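Tumour necrosis factor receptor (Ectromelia virus, PDB 3ON9) probably binds host tumour necrosis factor and CC and CXC chemokines outside the cell to blunt immune defence, the chain here being its chemokine-binding SECRET domain. Local coordinates at residues 5-9 and 69-75; 12-17 and 120-126; 21-25 and 159-163; 36-40 and 85-90; 49-55 and 66-70. The contacts are given in a common frame with arbitrary orientation. Residue numbers count along the deposited sequence, not the author numbering.

Contact 1 of 5, residues 5-9 and 69-75; sequences SFNSI and TNDKVHQ
One end of the SECRET beta-sandwich is built here: residues 5-9 enter strand 8-16, the central strand of the five-stranded sheet, and the chain leaving strand 62-69 loops back over them. CA atoms approach to 4.0 Å at Asn7 and His74, and to 5.5 Å at Ile9 and Thr69. Asn7 and Ser8 form a classic beta bulge opposite Ala130.

Main-chain bonds come at both ends. Gln75 N donates to Phe6 O (2.8 Å), and Thr69 N to Ile9 O (3.1 Å). Side chains extend this pattern: with chi1 p in each, Ser5 OG donates to Gln75 O (2.7 Å) and Thr69 OG1 accepts from Ile9 N (3.0 Å), while donating to Asn70 O (2.8 Å). Weaker CA-H...O contacts fill the middle, as from Asp71 CA to Asn7 O (3.2 Å).

Two CH-pi contacts contribute to the packing. Gln75 CB lies 3.7 Å from the Phe6 ring centroid, and Asn7 CB 3.8 Å from that of His74; Asn7 OD1 is held by Thr132.

Water 2 joins Ser8 OG (2.6 Å) to Thr69 O (2.8 Å). In its m rotamer, His74 directs ND1 at Ser5 O, a nearly straight hydrogen bond of 2.6 Å.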
# COMPACT_ATOMS: atom_id res chain seq x y z
N SER A 5 -14.91 4.93 14.17
CA SER A 5 -13.53 4.86 13.69
C SER A 5 -13.43 3.90 12.51
O SER A 5 -14.27 3.02 12.34
CB SER A 5 -12.58 4.44 14.82
OG SER A 5 -12.85 3.13 15.28
N PHE A 6 -12.39 4.06 11.70
CA PHE A 6 -12.22 3.14 10.57
C PHE A 6 -12.08 1.69 11.04
O PHE A 6 -11.54 1.44 12.12
CB PHE A 6 -11.04 3.57 9.68
CG PHE A 6 -9.68 3.51 10.35
CD1 PHE A 6 -8.95 2.33 10.37
CD2 PHE A 6 -9.13 4.65 10.92
CE1 PHE A 6 -7.69 2.28 10.98
CE2 PHE A 6 -7.88 4.60 11.52
CZ PHE A 6 -7.15 3.42 11.54
N ASN A 7 -12.60 0.76 10.25
CA ASN A 7 -12.42 -0.66 10.51
C ASN A 7 -11.76 -1.36 9.33
O ASN A 7 -11.67 -2.58 9.30
CB ASN A 7 -13.75 -1.36 10.86
CG ASN A 7 -14.84 -1.12 9.83
OD1 ASN A 7 -14.63 -0.44 8.85
ND2 ASN A 7 -16.01 -1.70 10.06
N SER A 8 -11.30 -0.58 8.36
CA SER A 8 -10.74 -1.13 7.13
C SER A 8 -9.55 -0.30 6.69
O SER A 8 -9.63 0.93 6.65
CB SER A 8 -11.80 -1.09 6.02
OG SER A 8 -11.25 -1.48 4.77
N ILE A 9 -8.44 -0.96 6.35
CA ILE A 9 -7.30 -0.27 5.74
C ILE A 9 -6.94 -0.98 4.45
O ILE A 9 -6.83 -2.21 4.41
CB ILE A 9 -6.03 -0.25 6.65
CG1 ILE A 9 -6.37 0.17 8.08
CG2 ILE A 9 -5.00 0.73 6.08
CD1 ILE A 9 -5.16 0.13 9.02
N THR A 69 -6.87 -5.21 5.04
CA THR A 69 -7.23 -5.78 6.33
C THR A 69 -8.58 -6.46 6.32
O THR A 69 -9.40 -6.25 5.44
CB THR A 69 -7.33 -4.69 7.42
OG1 THR A 69 -8.46 -3.84 7.13
CG2 THR A 69 -6.08 -3.86 7.46
N ASN A 70 -8.79 -7.27 7.34
CA ASN A 70 -10.12 -7.64 7.77
C ASN A 70 -10.90 -6.36 8.05
O ASN A 70 -10.32 -5.37 8.50
CB ASN A 70 -9.99 -8.47 9.04
CG ASN A 70 -11.33 -8.75 9.69
OD1 ASN A 70 -12.29 -9.13 9.02
ND2 ASN A 70 -11.40 -8.56 11.00
N ASP A 71 -12.19 -6.35 7.77
CA ASP A 71 -12.97 -5.14 7.99
C ASP A 71 -14.01 -5.25 9.11
O ASP A 71 -14.98 -4.49 9.12
CB ASP A 71 -13.61 -4.66 6.68
CG ASP A 71 -14.49 -5.72 6.03
OD1 ASP A 71 -14.97 -5.47 4.90
OD2 ASP A 71 -14.69 -6.80 6.63
N LYS A 72 -13.80 -6.16 10.06
CA LYS A 72 -14.78 -6.38 11.13
C LYS A 72 -14.45 -5.72 12.47
O LYS A 72 -15.32 -5.64 13.35
CB LYS A 72 -15.02 -7.89 11.33
CG LYS A 72 -15.47 -8.61 10.07
CD LYS A 72 -16.68 -7.94 9.43
CE LYS A 72 -16.88 -8.40 7.99
NZ LYS A 72 -17.74 -7.46 7.20
N VAL A 73 -13.22 -5.25 12.65
CA VAL A 73 -12.83 -4.64 13.92
C VAL A 73 -12.47 -3.17 13.74
O VAL A 73 -11.68 -2.84 12.86
CB VAL A 73 -11.61 -5.36 14.53
CG1 VAL A 73 -11.30 -4.78 15.91
CG2 VAL A 73 -11.84 -6.87 14.60
N HIS A 74 -13.07 -2.30 14.55
CA HIS A 74 -12.79 -0.87 14.46
C HIS A 74 -11.51 -0.48 15.18
O HIS A 74 -11.15 -1.07 16.22
CB HIS A 74 -13.95 -0.04 15.01
CG HIS A 74 -15.19 -0.10 14.17
ND1 HIS A 74 -15.50 0.85 13.23
CD2 HIS A 74 -16.20 -1.01 14.14
CE1 HIS A 74 -16.64 0.53 12.64
NE2 HIS A 74 -17.08 -0.59 13.18
N GLN A 75 -10.83 0.53 14.64
CA GLN A 75 -9.63 1.09 15.27
C GLN A 75 -9.90 1.55 16.70
O GLN A 75 -10.89 2.25 16.98
CB GLN A 75 -9.11 2.26 14.43
CG GLN A 75 -7.92 3.01 15.04
CD GLN A 75 -6.65 2.17 15.10
OE1 GLN A 75 -6.39 1.33 14.23
NE2 GLN A 75 -5.84 2.40 16.13
O HOH W 1 -17.09 -3.55 12.03
O HOH W 2 -10.74 -4.04 4.49

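Contact 2 of 5, residues 12-17 and 120-126; sequences EINMYP and LSNLDVY
Six main-chain hydrogen bonds in three reciprocal pairs knit strand 12-16 to strand 122-130, antiparallel neighbours in the five-stranded sheet of the SECRET beta-sandwich. Glu12 N to Tyr126 O and Tyr126 N to Glu12 O are both 2.9 Å; Asn14 N reaches Asp124 O at 2.8 Å and Asp124 N reaches Asn14 O at 2.9 Å; Tyr16 N meets Asn122 O at 3.0 Å and Asn122 N meets Tyr16 O at 2.9 Å. The axes of 12-16 and 122-126 come within 4.7 Å at 174°. Between these hydrogen-bonded pairs lie the non-hydrogen-bonded ones, Ile13 with Val125 (CA to CA 4.6 Å) and Met15 with Leu123 (4.8 Å), where Ile13 CA lies 3.3 Å from Asp124 O.

The regular pattern ends in a classic beta bulge: Ser121 and Asn122 both face Tyr16, whose O also takes a weak bond from Ser121 N (2.8 Å). A cis peptide bond precedes Pro17.

Side chains alternate between two faces. Glu12, Asn14, Tyr16, Asn122, Asp124 and Tyr126 share one, where Asp124 is bound by His145 and by Leu150 N. Ile13, Met15, Leu123 and Val125 share the other, turned to the opposing sheet, with Ile13 and Met15 on Ile40. There Met15 CG touches Leu120 CD1 (3.8 Å), and Leu123, with chi1 t, brings CD1 to Met15 CG (3.9 Å) and Ile13 CG2 (3.6 Å).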
# COMPACT_ATOMS: atom_id res chain seq x y z
N GLU A 12 -2.54 0.34 -1.59
CA GLU A 12 -2.34 0.01 -2.99
C GLU A 12 -1.04 0.62 -3.47
O GLU A 12 -0.75 1.77 -3.17
CB GLU A 12 -3.46 0.57 -3.87
CG GLU A 12 -4.84 0.08 -3.51
CD GLU A 12 -5.92 1.00 -4.06
OE1 GLU A 12 -6.00 1.16 -5.30
OE2 GLU A 12 -6.67 1.57 -3.24
N ILE A 13 -0.28 -0.16 -4.23
CA ILE A 13 0.95 0.33 -4.83
C ILE A 13 0.96 -0.02 -6.32
O ILE A 13 0.98 -1.20 -6.69
CB ILE A 13 2.21 -0.29 -4.13
CG1 ILE A 13 2.13 -0.16 -2.60
CG2 ILE A 13 3.48 0.38 -4.64
CD1 ILE A 13 1.52 -1.38 -1.88
N ASN A 14 0.95 1.00 -7.18
CA ASN A 14 0.96 0.75 -8.62
C ASN A 14 2.30 1.21 -9.19
O ASN A 14 2.81 2.24 -8.79
CB ASN A 14 -0.22 1.46 -9.29
CG ASN A 14 -1.55 0.96 -8.75
OD1 ASN A 14 -1.67 -0.21 -8.38
ND2 ASN A 14 -2.53 1.85 -8.67
N MET A 15 2.87 0.41 -10.08
CA MET A 15 4.27 0.59 -10.46
C MET A 15 4.52 0.38 -11.94
O MET A 15 3.93 -0.51 -12.55
CB MET A 15 5.15 -0.39 -9.67
CG MET A 15 5.02 -0.24 -8.16
SD MET A 15 6.07 -1.41 -7.26
CE MET A 15 5.17 -2.94 -7.54
N TYR A 16 5.41 1.18 -12.51
CA TYR A 16 5.82 1.00 -13.90
C TYR A 16 7.23 1.53 -14.07
O TYR A 16 7.56 2.58 -13.55
CB TYR A 16 4.87 1.78 -14.83
CG TYR A 16 5.09 1.46 -16.28
CD1 TYR A 16 4.34 0.48 -16.91
CD2 TYR A 16 6.06 2.12 -17.02
CE1 TYR A 16 4.56 0.16 -18.25
CE2 TYR A 16 6.28 1.81 -18.35
CZ TYR A 16 5.52 0.84 -18.95
OH TYR A 16 5.73 0.53 -20.27
N PRO A 17 8.09 0.79 -14.79
CA PRO A 17 7.84 -0.54 -15.37
C PRO A 17 8.34 -1.65 -14.44
O PRO A 17 9.32 -1.46 -13.71
CB PRO A 17 8.73 -0.55 -16.61
CG PRO A 17 9.86 0.44 -16.30
CD PRO A 17 9.45 1.27 -15.10
N LEU A 120 11.75 2.94 -10.83
CA LEU A 120 10.39 3.16 -11.35
C LEU A 120 10.22 4.51 -12.03
O LEU A 120 10.64 5.54 -11.50
CB LEU A 120 9.34 3.04 -10.24
CG LEU A 120 9.27 1.67 -9.55
CD1 LEU A 120 8.23 1.72 -8.43
CD2 LEU A 120 8.94 0.57 -10.55
N SER A 121 9.59 4.50 -13.20
CA SER A 121 9.22 5.74 -13.88
C SER A 121 7.89 6.27 -13.33
O SER A 121 7.65 7.48 -13.35
CB SER A 121 9.13 5.52 -15.39
OG SER A 121 8.06 4.68 -15.74
N ASN A 122 7.04 5.38 -12.82
CA ASN A 122 5.79 5.80 -12.18
C ASN A 122 5.56 4.97 -10.94
O ASN A 122 5.65 3.75 -10.99
CB ASN A 122 4.57 5.60 -13.10
CG ASN A 122 4.74 6.20 -14.48
OD1 ASN A 122 5.56 5.74 -15.28
ND2 ASN A 122 3.93 7.22 -14.79
N LEU A 123 5.24 5.63 -9.83
CA LEU A 123 4.93 4.95 -8.58
C LEU A 123 3.76 5.68 -7.95
O LEU A 123 3.85 6.88 -7.68
CB LEU A 123 6.13 4.98 -7.64
CG LEU A 123 5.91 4.53 -6.19
CD1 LEU A 123 5.32 3.10 -6.13
CD2 LEU A 123 7.21 4.61 -5.38
N ASP A 124 2.66 4.97 -7.73
CA ASP A 124 1.48 5.54 -7.08
C ASP A 124 1.23 4.72 -5.82
O ASP A 124 1.28 3.49 -5.85
CB ASP A 124 0.24 5.43 -7.97
CG ASP A 124 0.41 6.11 -9.31
OD1 ASP A 124 0.91 7.25 -9.36
OD2 ASP A 124 0.02 5.50 -10.32
N VAL A 125 0.93 5.41 -4.72
CA VAL A 125 0.55 4.74 -3.49
C VAL A 125 -0.76 5.34 -2.98
O VAL A 125 -0.94 6.56 -2.98
CB VAL A 125 1.64 4.90 -2.43
CG1 VAL A 125 1.18 4.35 -1.09
CG2 VAL A 125 2.89 4.19 -2.89
N TYR A 126 -1.68 4.48 -2.56
CA TYR A 126 -2.87 4.92 -1.86
C TYR A 126 -2.99 4.19 -0.54
O TYR A 126 -2.92 2.96 -0.50
CB TYR A 126 -4.13 4.67 -2.69
CG TYR A 126 -4.05 5.18 -4.11
CD1 TYR A 126 -4.43 6.48 -4.44
CD2 TYR A 126 -3.60 4.35 -5.12
CE1 TYR A 126 -4.35 6.93 -5.76
CE2 TYR A 126 -3.52 4.79 -6.44
CZ TYR A 126 -3.90 6.07 -6.74
OH TYR A 126 -3.81 6.47 -8.07

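Contact 3 of 5, residues 21-25 and 159-163; sequences TSCNS and DCERD
A disulfide fastens the C-terminal tail, 159-163, to residues 21-25, which lead into strand 24-26 of the SECRET domain. The tail has no regular secondary structure, and the CA atoms of Cys23 and Cys160 lie 5.2 Å apart.

Asp159 opens the segment with an Asx turn: its OD1 accepts from Glu161 N at 3.0 Å, bending the chain around Cys160. Cys160 points its CB toward the partner and, with chi1 m against p for Cys23, places its SG 2.0 Å from Cys23 SG; chi3 is -107°. Its CB also packs 4.2 Å from Ser25 CB. The main chain contributes through water 3, which accepts from Cys23 N (2.9 Å) and donates to Cys160 O (2.8 Å), joining the two backbones beside the covalent link. After Glu161, which stays clear of 21-25, the CA-to-CB bond of Arg162 points toward them. Its NH1 gives a proton to water 3 (2.8 Å), makes a weak hydrogen bond to Cys23 O (3.1 Å) and lies 3.7 Å from Ser22 CB. Asp163 ends the chain out of reach.

The link, about 17 Å from the chain's centre, ties the tail to the chain at 24-26, one of the two outermost strands of the six-stranded sheet. Asn24 pairs there with Ser34, whereas Cys23 touches Tyr56 and Ser25 OG bonds Asp54 on strand 51-59, an edge strand of the opposing sheet.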
# COMPACT_ATOMS: atom_id res chain seq x y z
N THR A 21 7.13 -11.02 -12.87
CA THR A 21 5.75 -11.30 -12.51
C THR A 21 5.66 -12.19 -11.28
O THR A 21 4.68 -12.16 -10.55
CB THR A 21 4.96 -11.91 -13.68
OG1 THR A 21 5.56 -13.15 -14.09
CG2 THR A 21 4.94 -10.94 -14.87
N SER A 22 6.70 -12.99 -11.05
CA SER A 22 6.69 -13.89 -9.90
C SER A 22 7.06 -13.18 -8.62
O SER A 22 8.04 -12.43 -8.57
CB SER A 22 7.64 -15.06 -10.13
OG SER A 22 7.14 -15.91 -11.15
N CYS A 23 6.27 -13.40 -7.58
CA CYS A 23 6.53 -12.74 -6.30
C CYS A 23 6.39 -13.69 -5.11
O CYS A 23 5.84 -14.79 -5.24
CB CYS A 23 5.61 -11.52 -6.11
SG CYS A 23 3.82 -11.86 -6.21
N ASN A 24 6.88 -13.24 -3.96
CA ASN A 24 6.75 -13.97 -2.71
C ASN A 24 6.18 -13.04 -1.65
O ASN A 24 6.57 -11.86 -1.56
CB ASN A 24 8.11 -14.50 -2.25
CG ASN A 24 8.00 -15.85 -1.59
OD1 ASN A 24 7.47 -16.78 -2.18
ND2 ASN A 24 8.51 -15.96 -0.36
N SER A 25 5.26 -13.57 -0.85
CA SER A 25 4.62 -12.76 0.18
C SER A 25 4.86 -13.30 1.58
O SER A 25 4.82 -14.52 1.82
CB SER A 25 3.10 -12.73 -0.05
OG SER A 25 2.43 -12.23 1.11
N ASP A 159 -2.87 -13.13 -6.01
CA ASP A 159 -1.85 -13.19 -4.96
C ASP A 159 -0.56 -13.83 -5.47
O ASP A 159 -0.44 -14.17 -6.65
CB ASP A 159 -2.39 -13.84 -3.66
CG ASP A 159 -2.65 -15.32 -3.81
OD1 ASP A 159 -1.97 -15.99 -4.62
OD2 ASP A 159 -3.53 -15.83 -3.07
N CYS A 160 0.43 -13.96 -4.59
CA CYS A 160 1.75 -14.40 -5.00
C CYS A 160 1.91 -15.91 -5.08
O CYS A 160 2.90 -16.39 -5.63
CB CYS A 160 2.82 -13.86 -4.04
SG CYS A 160 3.17 -12.09 -4.28
N GLU A 161 0.96 -16.65 -4.53
CA GLU A 161 1.13 -18.09 -4.39
C GLU A 161 0.93 -18.82 -5.71
O GLU A 161 -0.13 -18.73 -6.32
CB GLU A 161 0.17 -18.62 -3.32
CG GLU A 161 0.41 -17.98 -1.98
CD GLU A 161 -0.53 -18.49 -0.92
OE1 GLU A 161 -1.26 -19.47 -1.19
OE2 GLU A 161 -0.55 -17.90 0.18
N ARG A 162 1.96 -19.54 -6.15
CA ARG A 162 1.91 -20.20 -7.46
C ARG A 162 1.48 -21.66 -7.37
O ARG A 162 1.28 -22.32 -8.39
CB ARG A 162 3.25 -20.07 -8.19
CG ARG A 162 3.64 -18.64 -8.51
CD ARG A 162 4.93 -18.54 -9.30
NE ARG A 162 6.08 -19.00 -8.51
CZ ARG A 162 6.69 -18.26 -7.58
NH1 ARG A 162 6.28 -17.03 -7.32
NH2 ARG A 162 7.72 -18.77 -6.90
N ASP A 163 1.33 -22.16 -6.14
CA ASP A 163 0.87 -23.53 -5.91
C ASP A 163 -0.25 -23.92 -6.86
O ASP A 163 -1.24 -23.20 -7.00
CB ASP A 163 0.40 -23.70 -4.46
CG ASP A 163 -0.59 -22.62 -4.03
OD1 ASP A 163 -0.82 -21.67 -4.80
OD2 ASP A 163 -1.14 -22.73 -2.91
O HOH W 3 4.11 -15.35 -7.94

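Contact 4 of 5, residues 36-40 and 85-90; sequences SELTI and LEIKCN
Leu38, Ile40, Leu85, Ile87 and Cys89 form an interlocking apolar surface where strand 38-45 runs antiparallel to strand 82-89. Leu38 CD2 settles between two side chains of the neighbouring strand, 3.8 Å from Ile87 CG2 and 4.1 Å from Cys89 SG. Ile40 meets the next two bumps: its CG2 is 3.7 Å from Leu85 CD1 and its CG1 4.3 Å from Ile87 CG1. The relief continues into the opposite sheet, where Ile13 lies against Ile40, Leu85 and Ile87. Cys89 is tied to Cys119 by a disulfide.

Leu38-Cys89 (CA to CA 4.8 Å) and Ile40-Ile87 (4.6 Å) are non-hydrogen-bonded pairs flanking the hydrogen-bonded pair Thr39-Lys88 (5.1 Å). Thr39 N donates to Lys88 O (3.0 Å) and Lys88 N to Thr39 O (2.8 Å); the segment axes approach to 4.7 Å at 171°. Past the strand end, Asn90 N makes a weak bond to Glu37 O (2.9 Å).

Thr39 and Lys88 occupy the other face, their CB atoms 4.4 Å apart. Lys88 curls, chi2 p and chi4 p, so that NZ bonds Cys89 O at 3.0 Å. This two-faced antiparallel pair, apolar inside and polar outside, is characteristic of a beta-sandwich, here the central pair of its six-stranded sheet.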
# COMPACT_ATOMS: atom_id res chain seq x y z
N SER A 36 12.27 -10.32 -7.47
CA SER A 36 13.72 -10.27 -7.39
C SER A 36 14.24 -8.87 -7.68
O SER A 36 15.44 -8.63 -7.58
CB SER A 36 14.36 -11.25 -8.38
OG SER A 36 13.93 -10.97 -9.70
N GLU A 37 13.35 -7.93 -8.04
CA GLU A 37 13.80 -6.57 -8.37
C GLU A 37 13.19 -5.47 -7.49
O GLU A 37 13.70 -4.35 -7.45
CB GLU A 37 13.54 -6.25 -9.85
CG GLU A 37 12.06 -6.08 -10.16
CD GLU A 37 11.78 -5.76 -11.62
OE1 GLU A 37 12.72 -5.53 -12.40
OE2 GLU A 37 10.58 -5.75 -11.96
N LEU A 38 12.10 -5.79 -6.78
CA LEU A 38 11.39 -4.80 -5.97
C LEU A 38 10.86 -5.44 -4.70
O LEU A 38 10.33 -6.55 -4.75
CB LEU A 38 10.20 -4.21 -6.75
CG LEU A 38 10.53 -3.09 -7.74
CD1 LEU A 38 9.46 -3.00 -8.83
CD2 LEU A 38 10.67 -1.77 -7.01
N THR A 39 10.98 -4.75 -3.57
CA THR A 39 10.35 -5.24 -2.34
C THR A 39 9.49 -4.12 -1.77
O THR A 39 9.93 -2.97 -1.68
CB THR A 39 11.39 -5.65 -1.28
OG1 THR A 39 12.25 -6.67 -1.82
CG2 THR A 39 10.68 -6.21 -0.03
N ILE A 40 8.26 -4.46 -1.41
CA ILE A 40 7.37 -3.52 -0.75
C ILE A 40 7.18 -4.00 0.68
O ILE A 40 6.73 -5.13 0.91
CB ILE A 40 6.01 -3.44 -1.45
CG1 ILE A 40 6.18 -3.13 -2.94
CG2 ILE A 40 5.13 -2.40 -0.75
CD1 ILE A 40 4.91 -3.31 -3.75
N LEU A 85 5.40 2.48 4.71
CA LEU A 85 5.52 1.71 3.50
C LEU A 85 6.82 2.10 2.83
O LEU A 85 7.10 3.28 2.68
CB LEU A 85 4.36 2.07 2.57
CG LEU A 85 4.10 1.17 1.38
CD1 LEU A 85 3.67 -0.24 1.86
CD2 LEU A 85 3.03 1.79 0.49
N GLU A 86 7.61 1.10 2.44
CA GLU A 86 8.85 1.35 1.72
C GLU A 86 8.87 0.52 0.46
O GLU A 86 8.57 -0.68 0.49
CB GLU A 86 10.05 0.98 2.60
CG GLU A 86 11.39 1.06 1.88
CD GLU A 86 12.47 0.21 2.54
OE1 GLU A 86 13.30 0.78 3.29
OE2 GLU A 86 12.48 -1.03 2.34
N ILE A 87 9.19 1.16 -0.66
CA ILE A 87 9.39 0.47 -1.92
C ILE A 87 10.89 0.46 -2.21
O ILE A 87 11.51 1.52 -2.40
CB ILE A 87 8.61 1.14 -3.08
CG1 ILE A 87 7.09 1.11 -2.81
CG2 ILE A 87 8.92 0.46 -4.42
CD1 ILE A 87 6.57 2.21 -1.88
N LYS A 88 11.48 -0.73 -2.24
CA LYS A 88 12.94 -0.88 -2.36
C LYS A 88 13.33 -1.49 -3.70
O LYS A 88 13.00 -2.64 -3.99
CB LYS A 88 13.48 -1.74 -1.21
CG LYS A 88 14.92 -2.24 -1.39
CD LYS A 88 15.92 -1.09 -1.47
CE LYS A 88 17.35 -1.55 -1.15
NZ LYS A 88 17.80 -2.67 -2.04
N CYS A 89 14.03 -0.69 -4.52
CA CYS A 89 14.57 -1.15 -5.80
C CYS A 89 15.82 -1.97 -5.57
O CYS A 89 16.57 -1.70 -4.64
CB CYS A 89 14.98 0.04 -6.68
SG CYS A 89 13.61 1.09 -7.25
N ASN A 90 16.07 -2.92 -6.45
CA ASN A 90 17.18 -3.84 -6.29
C ASN A 90 18.50 -3.17 -5.96
O ASN A 90 19.19 -3.59 -5.03
CB ASN A 90 17.35 -4.73 -7.53
CG ASN A 90 18.49 -5.70 -7.37
OD1 ASN A 90 18.38 -6.71 -6.65
ND2 ASN A 90 19.61 -5.39 -8.02
O HOH W 4 11.00 -2.84 1.10

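Contact 5 of 5, residues 49-55 and 66-70; sequences PVFIGDY and GFFTN
Phe51 lays its ring over the methyl group of Thr69, whose CG2 sits 3.5 Å from the ring centroid and only 3° off its normal; Phe51 CD1 touches Phe67 CB at 3.7 Å. Phe51 and Phe67 both reach Leu42 on the opposing sheet. Two more rings lie over glycines: Gly53 CA is 4.2 Å from the Phe68 centroid and Gly66 CA 4.0 Å from the Tyr55 centroid. In both aromatics chi1 is p, folding the ring across the partner strand, where a CB on either glycine would clash.

The segments run antiparallel, their axes 4.6 Å apart and inclined at 147°. Tyr55 N to Gly66 O and Gly66 N to Tyr55 O are both 3.0 Å. Asp54-Phe67 is a non-hydrogen-bonded pair (CA to CA 4.2 Å). Phe68 N donates to Gly53 O (3.0 Å), but Phe68 O accepts from Ile52 N (3.0 Å) and only weakly from Gly53 N (3.4 Å), shifting the register by one before Phe51 meets Thr69. Asn70 N closes onto Val50 O (3.0 Å), while water 5 bridges Val50 N and Asn70 ND2. The arrangement is a twisted beta hairpin interrupted by a classic bulge, at the edge of the five-stranded sheet.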
# COMPACT_ATOMS: atom_id res chain seq x y z
N PRO A 49 -7.09 -2.90 12.93
CA PRO A 49 -7.49 -3.85 11.88
C PRO A 49 -6.30 -4.64 11.38
O PRO A 49 -5.26 -4.04 11.08
CB PRO A 49 -8.00 -2.93 10.76
CG PRO A 49 -8.47 -1.68 11.52
CD PRO A 49 -7.44 -1.51 12.59
N VAL A 50 -6.44 -5.96 11.30
CA VAL A 50 -5.30 -6.83 10.95
C VAL A 50 -5.18 -7.06 9.45
O VAL A 50 -6.17 -7.30 8.75
CB VAL A 50 -5.29 -8.16 11.75
CG1 VAL A 50 -5.28 -7.87 13.25
CG2 VAL A 50 -6.47 -9.02 11.39
N PHE A 51 -3.96 -6.96 8.94
CA PHE A 51 -3.75 -7.20 7.52
C PHE A 51 -3.81 -8.70 7.24
O PHE A 51 -3.13 -9.49 7.90
CB PHE A 51 -2.43 -6.58 7.07
CG PHE A 51 -2.52 -5.10 6.87
CD1 PHE A 51 -2.90 -4.58 5.64
CD2 PHE A 51 -2.28 -4.23 7.92
CE1 PHE A 51 -3.01 -3.20 5.46
CE2 PHE A 51 -2.38 -2.86 7.75
CZ PHE A 51 -2.76 -2.34 6.52
N ILE A 52 -4.63 -9.08 6.27
CA ILE A 52 -4.92 -10.49 6.00
C ILE A 52 -4.61 -10.94 4.59
O ILE A 52 -4.55 -12.15 4.33
CB ILE A 52 -6.41 -10.83 6.26
CG1 ILE A 52 -7.33 -9.99 5.38
CG2 ILE A 52 -6.76 -10.69 7.75
CD1 ILE A 52 -8.79 -10.34 5.53
N GLY A 53 -4.44 -10.01 3.67
CA GLY A 53 -4.25 -10.40 2.29
C GLY A 53 -3.41 -9.42 1.52
O GLY A 53 -3.27 -8.26 1.92
N ASP A 54 -2.85 -9.89 0.42
CA ASP A 54 -2.12 -9.01 -0.48
C ASP A 54 -2.18 -9.52 -1.90
O ASP A 54 -2.72 -10.59 -2.17
CB ASP A 54 -0.68 -8.79 -0.03
CG ASP A 54 0.10 -10.07 0.15
OD1 ASP A 54 -0.24 -11.11 -0.46
OD2 ASP A 54 1.09 -10.01 0.91
N TYR A 55 -1.63 -8.74 -2.83
CA TYR A 55 -1.68 -9.12 -4.23
C TYR A 55 -0.63 -8.36 -5.02
O TYR A 55 -0.14 -7.33 -4.58
CB TYR A 55 -3.08 -8.89 -4.82
CG TYR A 55 -3.58 -7.47 -4.71
CD1 TYR A 55 -3.34 -6.54 -5.72
CD2 TYR A 55 -4.27 -7.05 -3.58
CE1 TYR A 55 -3.80 -5.25 -5.62
CE2 TYR A 55 -4.72 -5.75 -3.46
CZ TYR A 55 -4.48 -4.85 -4.49
OH TYR A 55 -4.94 -3.54 -4.37
N GLY A 66 -0.94 -4.62 -3.51
CA GLY A 66 -1.49 -4.01 -2.32
C GLY A 66 -1.62 -4.96 -1.15
O GLY A 66 -1.35 -6.16 -1.29
N PHE A 67 -2.00 -4.40 -0.01
CA PHE A 67 -2.30 -5.17 1.20
C PHE A 67 -3.64 -4.66 1.74
O PHE A 67 -3.95 -3.48 1.59
CB PHE A 67 -1.26 -4.92 2.30
CG PHE A 67 0.18 -5.08 1.87
CD1 PHE A 67 0.90 -6.21 2.24
CD2 PHE A 67 0.82 -4.07 1.16
CE1 PHE A 67 2.22 -6.36 1.88
CE2 PHE A 67 2.15 -4.19 0.80
CZ PHE A 67 2.85 -5.35 1.15
N PHE A 68 -4.43 -5.52 2.38
CA PHE A 68 -5.67 -5.04 2.97
C PHE A 68 -6.03 -5.82 4.23
O PHE A 68 -5.54 -6.93 4.45
CB PHE A 68 -6.82 -5.11 1.96
CG PHE A 68 -7.09 -6.49 1.46
CD1 PHE A 68 -8.04 -7.29 2.07
CD2 PHE A 68 -6.38 -7.00 0.39
CE1 PHE A 68 -8.29 -8.58 1.61
CE2 PHE A 68 -6.62 -8.27 -0.09
CZ PHE A 68 -7.58 -9.07 0.53
N THR A 69 -6.87 -5.21 5.04
CA THR A 69 -7.23 -5.78 6.33
C THR A 69 -8.58 -6.46 6.32
O THR A 69 -9.40 -6.25 5.44
CB THR A 69 -7.33 -4.69 7.42
OG1 THR A 69 -8.46 -3.84 7.13
CG2 THR A 69 -6.08 -3.86 7.46
N ASN A 70 -8.79 -7.27 7.34
CA ASN A 70 -10.12 -7.64 7.77
C ASN A 70 -10.90 -6.36 8.05
O ASN A 70 -10.32 -5.37 8.50
CB ASN A 70 -9.99 -8.47 9.04
CG ASN A 70 -11.33 -8.75 9.69
OD1 ASN A 70 -12.29 -9.13 9.02
ND2 ASN A 70 -11.40 -8.56 11.00
O HOH W 5 -9.22 -6.88 12.07

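Contacts 1, 2 and 5 belong to the five-stranded sheet, whose order is 51-59, 62-69, 8-16, 122-130, 140-145; contact 4 lies in the six-stranded sheet, and contact 3 attaches the C-terminal tail to one of that sheet's edge strands, 24-26. Contacts 1 and 5, centres 10 Å apart, share Thr69 and Asn70, while contacts 1 and 2 use strand 8-16 25 Å apart. Contacts 2 and 4, 11 Å between centres, press together across the sandwich core through Ile13, Leu85 and Ile40. Along the chain, contact 1 crosses contact 2, and contacts 4 and 5 fall within its span; contacts 2 and 3 each span over 100 residues, uniting early and late parts in one compact domain.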